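Local coordinates for GAF domain-containing protein (Thermoplasma acidophilum, PDB 4MN7) that reduces free methionine-R-sulfoxide to methionine, as a type II free methionine-R-sulfoxide reductase built on a GAF domain, at the interface of chains A and B. Coordinates in Å, arbitrary orientation; residue numbers count along the deposited sequence, not the author numbering. Chains: chain A/B, Putative uncharacterized protein Ta0848.

Contact 1: the interface of chains A and B. Residues chain A 123, 126-127, 130; chain B 1, 3, 6.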
loop_
_atom_site.group_PDB
_atom_site.type_symbol
_atom_site.label_atom_id
_atom_site.label_comp_id
_atom_site.label_asym_id
_atom_site.label_seq_id
_atom_site.Cartn_x
_atom_site.Cartn_y
_atom_site.Cartn_z
ATOM N N MET A 123 3.522 -7.612 -14.346
ATOM C CA MET A 123 3.361 -7.739 -12.885
ATOM C C MET A 123 3.632 -6.389 -12.268
ATOM O O MET A 123 2.901 -5.964 -11.401
ATOM C CB MET A 123 4.264 -8.822 -12.360
ATOM C CG MET A 123 4.139 -9.114 -10.874
ATOM S SD MET A 123 2.611 -9.872 -10.271
ATOM C CE MET A 123 2.347 -10.927 -11.604
ATOM N N SER A 126 0.705 -4.001 -12.694
ATOM C CA SER A 126 -0.313 -4.300 -11.698
ATOM C C SER A 126 0.089 -3.729 -10.352
ATOM O O SER A 126 -0.720 -3.143 -9.643
ATOM C CB SER A 126 -0.584 -5.796 -11.594
ATOM O OG SER A 126 -1.365 -6.213 -12.714
ATOM N N ILE A 127 1.337 -3.923 -9.986
ATOM C CA ILE A 127 1.799 -3.431 -8.696
ATOM C C ILE A 127 1.701 -1.928 -8.567
ATOM O O ILE A 127 1.205 -1.382 -7.547
ATOM C CB ILE A 127 3.207 -3.930 -8.420
ATOM C CG1 ILE A 127 3.045 -5.418 -8.081
ATOM C CG2 ILE A 127 3.775 -3.159 -7.210
ATOM C CD1 ILE A 127 4.261 -6.227 -7.994
ATOM N N LEU A 130 -1.884 -1.000 -7.950
ATOM C CA LEU A 130 -2.341 -1.250 -6.585
ATOM C C LEU A 130 -1.772 -0.230 -5.581
ATOM O O LEU A 130 -2.435 0.145 -4.623
ATOM C CB LEU A 130 -2.003 -2.670 -6.125
ATOM C CG LEU A 130 -2.566 -3.822 -6.961
ATOM C CD1 LEU A 130 -2.004 -5.166 -6.533
ATOM C CD2 LEU A 130 -4.035 -3.816 -6.888
ATOM N N MET B 1 6.874 -13.765 -7.990
ATOM C CA MET B 1 6.000 -13.130 -7.006
ATOM C C MET B 1 4.547 -13.283 -7.469
ATOM O O MET B 1 4.245 -13.707 -8.594
ATOM C CB MET B 1 6.385 -11.665 -6.900
ATOM C CG MET B 1 6.802 -11.047 -8.215
ATOM S SD MET B 1 7.081 -9.257 -8.099
ATOM C CE MET B 1 7.664 -9.071 -9.822
ATOM N N LEU B 3 0.497 -11.480 -6.815
ATOM C CA LEU B 3 -0.204 -10.314 -6.358
ATOM C C LEU B 3 -0.920 -10.528 -5.014
ATOM O O LEU B 3 -1.057 -9.585 -4.241
ATOM C CB LEU B 3 -1.167 -9.767 -7.351
ATOM C CG LEU B 3 -0.620 -9.126 -8.598
ATOM C CD1 LEU B 3 -1.806 -8.588 -9.323
ATOM C CD2 LEU B 3 0.301 -7.965 -8.252
ATOM N N PHE B 6 1.928 -10.336 -2.489
ATOM C CA PHE B 6 2.270 -8.941 -2.403
ATOM C C PHE B 6 1.220 -8.170 -1.585
ATOM O O PHE B 6 1.557 -7.453 -0.669
ATOM C CB PHE B 6 2.358 -8.341 -3.752
ATOM C CG PHE B 6 2.611 -6.851 -3.716
ATOM C CD1 PHE B 6 3.826 -6.373 -3.327
ATOM C CD2 PHE B 6 1.656 -5.956 -4.132
ATOM C CE1 PHE B 6 4.085 -5.015 -3.304
ATOM C CE2 PHE B 6 1.904 -4.599 -4.090
ATOM C CZ PHE B 6 3.145 -4.134 -3.687
#
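B:Leu3 drives its two methyl branches against helix 118-136 of chain A, a long helix late in the GAF-domain chain, and forms the apolar centre of a helix-against-helix patch that probably helps pair two copies of the protein. CD2 does most of the touching: it lies 3.6 Å from the thioether SD of A:Met123 and 3.7 Å from CG1 of A:Ile127, with CD1 of A:Leu130 a little farther off on another side. A:Met123, A:Ile127 and A:Leu130, successive positions about one turn apart, thus line one stripe of the helix and hold the leucine between them. In A:Met123, CG anti to the backbone N (chi1 -177°) and a bend at chi2 bring the sulfur alongside B:Leu3, the two side chains running past each other in opposite senses. Next to the leucine, the ring of B:Phe6 turns one face to A:Ile127; CG1 sits above the rim of that face, while the branch methyl CG2 meets ring atom CZ at 3.7 Å. B:Met1 covers the outer flank. Its chain is extended beyond CG and carries the terminal methyl CE to 3.7 Å from CG of A:Met123, and its SD passes near CD1 of A:Ile127. On the polar rim stands A:Ser126, whose CB is 3.8 Å from CD1 of B:Leu3. Its hydroxyl OG lies on the backbone N side of the residue (chi1 -76°) and skirts the same methyl at 4.2 Å.

Contact 2: the interface of chains A and B. Residues chain A 3, 6, 134; chain B 14, 127, 130-131.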
loop_
_atom_site.group_PDB
_atom_site.type_symbol
_atom_site.label_atom_id
_atom_site.label_comp_id
_atom_site.label_asym_id
_atom_site.label_seq_id
_atom_site.Cartn_x
_atom_site.Cartn_y
_atom_site.Cartn_z
ATOM N N LEU A 3 -0.653 10.249 7.562
ATOM C CA LEU A 3 -0.889 9.523 6.270
ATOM C C LEU A 3 0.267 9.459 5.267
ATOM O O LEU A 3 0.444 8.417 4.587
ATOM C CB LEU A 3 -2.083 10.060 5.500
ATOM C CG LEU A 3 -3.486 9.667 5.903
ATOM C CD1 LEU A 3 -4.485 10.214 4.872
ATOM C CD2 LEU A 3 -3.582 8.166 6.037
ATOM N N PHE A 6 2.501 7.014 6.849
ATOM C CA PHE A 6 1.920 5.716 6.619
ATOM C C PHE A 6 2.185 5.264 5.163
ATOM O O PHE A 6 2.700 4.181 4.938
ATOM C CB PHE A 6 0.416 5.761 6.844
ATOM C CG PHE A 6 -0.283 4.528 6.375
ATOM C CD1 PHE A 6 -0.146 3.340 7.080
ATOM C CD2 PHE A 6 -1.078 4.539 5.259
ATOM C CE1 PHE A 6 -0.763 2.176 6.645
ATOM C CE2 PHE A 6 -1.748 3.398 4.852
ATOM C CZ PHE A 6 -1.576 2.208 5.525
ATOM N N LEU A 134 -1.505 5.162 -2.576
ATOM C CA LEU A 134 -0.540 5.426 -1.590
ATOM C C LEU A 134 0.518 6.376 -2.099
ATOM O O LEU A 134 0.910 7.269 -1.402
ATOM C CB LEU A 134 0.110 4.144 -1.095
ATOM C CG LEU A 134 -0.808 3.234 -0.295
ATOM C CD1 LEU A 134 -0.276 1.808 -0.356
ATOM C CD2 LEU A 134 -0.852 3.746 1.117
ATOM N N ALA B 14 0.859 -2.703 7.013
ATOM C CA ALA B 14 -0.072 -1.695 7.541
ATOM C C ALA B 14 -0.488 -2.025 9.009
ATOM O O ALA B 14 -0.593 -1.118 9.821
ATOM C CB ALA B 14 -1.304 -1.630 6.678
ATOM N N ILE B 127 -7.094 5.385 5.535
ATOM C CA ILE B 127 -6.263 4.180 5.355
ATOM C C ILE B 127 -6.984 3.058 4.612
ATOM O O ILE B 127 -6.384 2.403 3.743
ATOM C CB ILE B 127 -5.653 3.711 6.695
ATOM C CG1 ILE B 127 -4.568 4.709 7.103
ATOM C CG2 ILE B 127 -5.022 2.327 6.578
ATOM C CD1 ILE B 127 -4.260 4.776 8.573
ATOM N N LEU B 130 -7.016 3.854 1.039
ATOM C CA LEU B 130 -5.718 3.792 0.429
ATOM C C LEU B 130 -5.279 2.339 0.172
ATOM O O LEU B 130 -4.587 2.057 -0.836
ATOM C CB LEU B 130 -4.667 4.492 1.273
ATOM C CG LEU B 130 -4.648 6.035 1.341
ATOM C CD1 LEU B 130 -3.518 6.421 2.190
ATOM C CD2 LEU B 130 -4.520 6.752 0.002
ATOM N N MET B 131 -5.680 1.450 1.072
ATOM C CA MET B 131 -5.388 0.029 0.984
ATOM C C MET B 131 -6.386 -0.711 0.156
ATOM O O MET B 131 -6.199 -1.890 -0.092
ATOM C CB MET B 131 -5.409 -0.587 2.379
ATOM C CG MET B 131 -4.388 -0.015 3.327
ATOM S SD MET B 131 -2.709 -0.240 2.740
ATOM C CE MET B 131 -2.498 -1.995 2.929
HETATM O O HOH W 1 -2.420 2.180 -2.716
#
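The ring of A:Phe6 lies against B:Ile127 at the apolar centre of this patch, where the N-terminal helix and helix 118-136 of each GAF-domain chain all contribute. One face of the ring receives B:Ile127, with CG1 3.8 Å above the plane and displaced toward the rim; the branch methyl CG2 reaches the far ring atom CZ at 3.6 Å. The side chain of A:Phe6 leaves helix 2-21 with CG pointing away from the backbone N (chi1 169°), which carries the ring across to chain B. There its edge meets B:Ala14 of helix 3-21 in the ring plane, CB standing 3.8 Å from CE1, and the bent thioether of B:Met131 brings SD to 3.9 Å from CZ. Putting an alanine at A:Phe6 would probably open a gap beside B:Ile127 and leave B:Ala14 and the sulfur of B:Met131 without their aromatic partner. A:Leu3, one turn earlier on the same helix, adds its CD2 methyl against CG1 of B:Ile127 at 3.7 Å. Farther out, A:Leu134 and B:Leu130, both on helix 118-136 of their chains, pack at an angle to each other, CD2 of the former lying 3.9 Å from both CB and CD1 of the latter. The polar rim is marked by water 1, which links the backbones of the same two residues: it lies 3.1 Å from the amide N of A:Leu134 and 2.9 Å from the carbonyl O of B:Leu130. With apolar side chains from the N-terminal helix and helix 118-136 and a water bridge beside them, the patch probably helps hold the two subunits together, if the deposited dimer is the biological one.

Contact 1 and contact 2 lie about 16 Å apart, measured between the centres of their C-alpha atoms, along one two-fold symmetric interface. Both use the N-terminal helix and helix 118-136, but with the chains exchanged: B:Leu3 and B:Phe6 face A:Ile127 in contact 1, A:Leu3 and A:Phe6 face B:Ile127 in contact 2. A:Leu130 belongs to the first and B:Leu130 to the second. Contact 2 thus includes the symmetry mate of this cluster and adds A:Leu134, B:Ala14 and B:Met131 around it. Together they extend the apolar seam along the paired helices, consistent with a dimer, although the structure alone does not prove this assembly in solution.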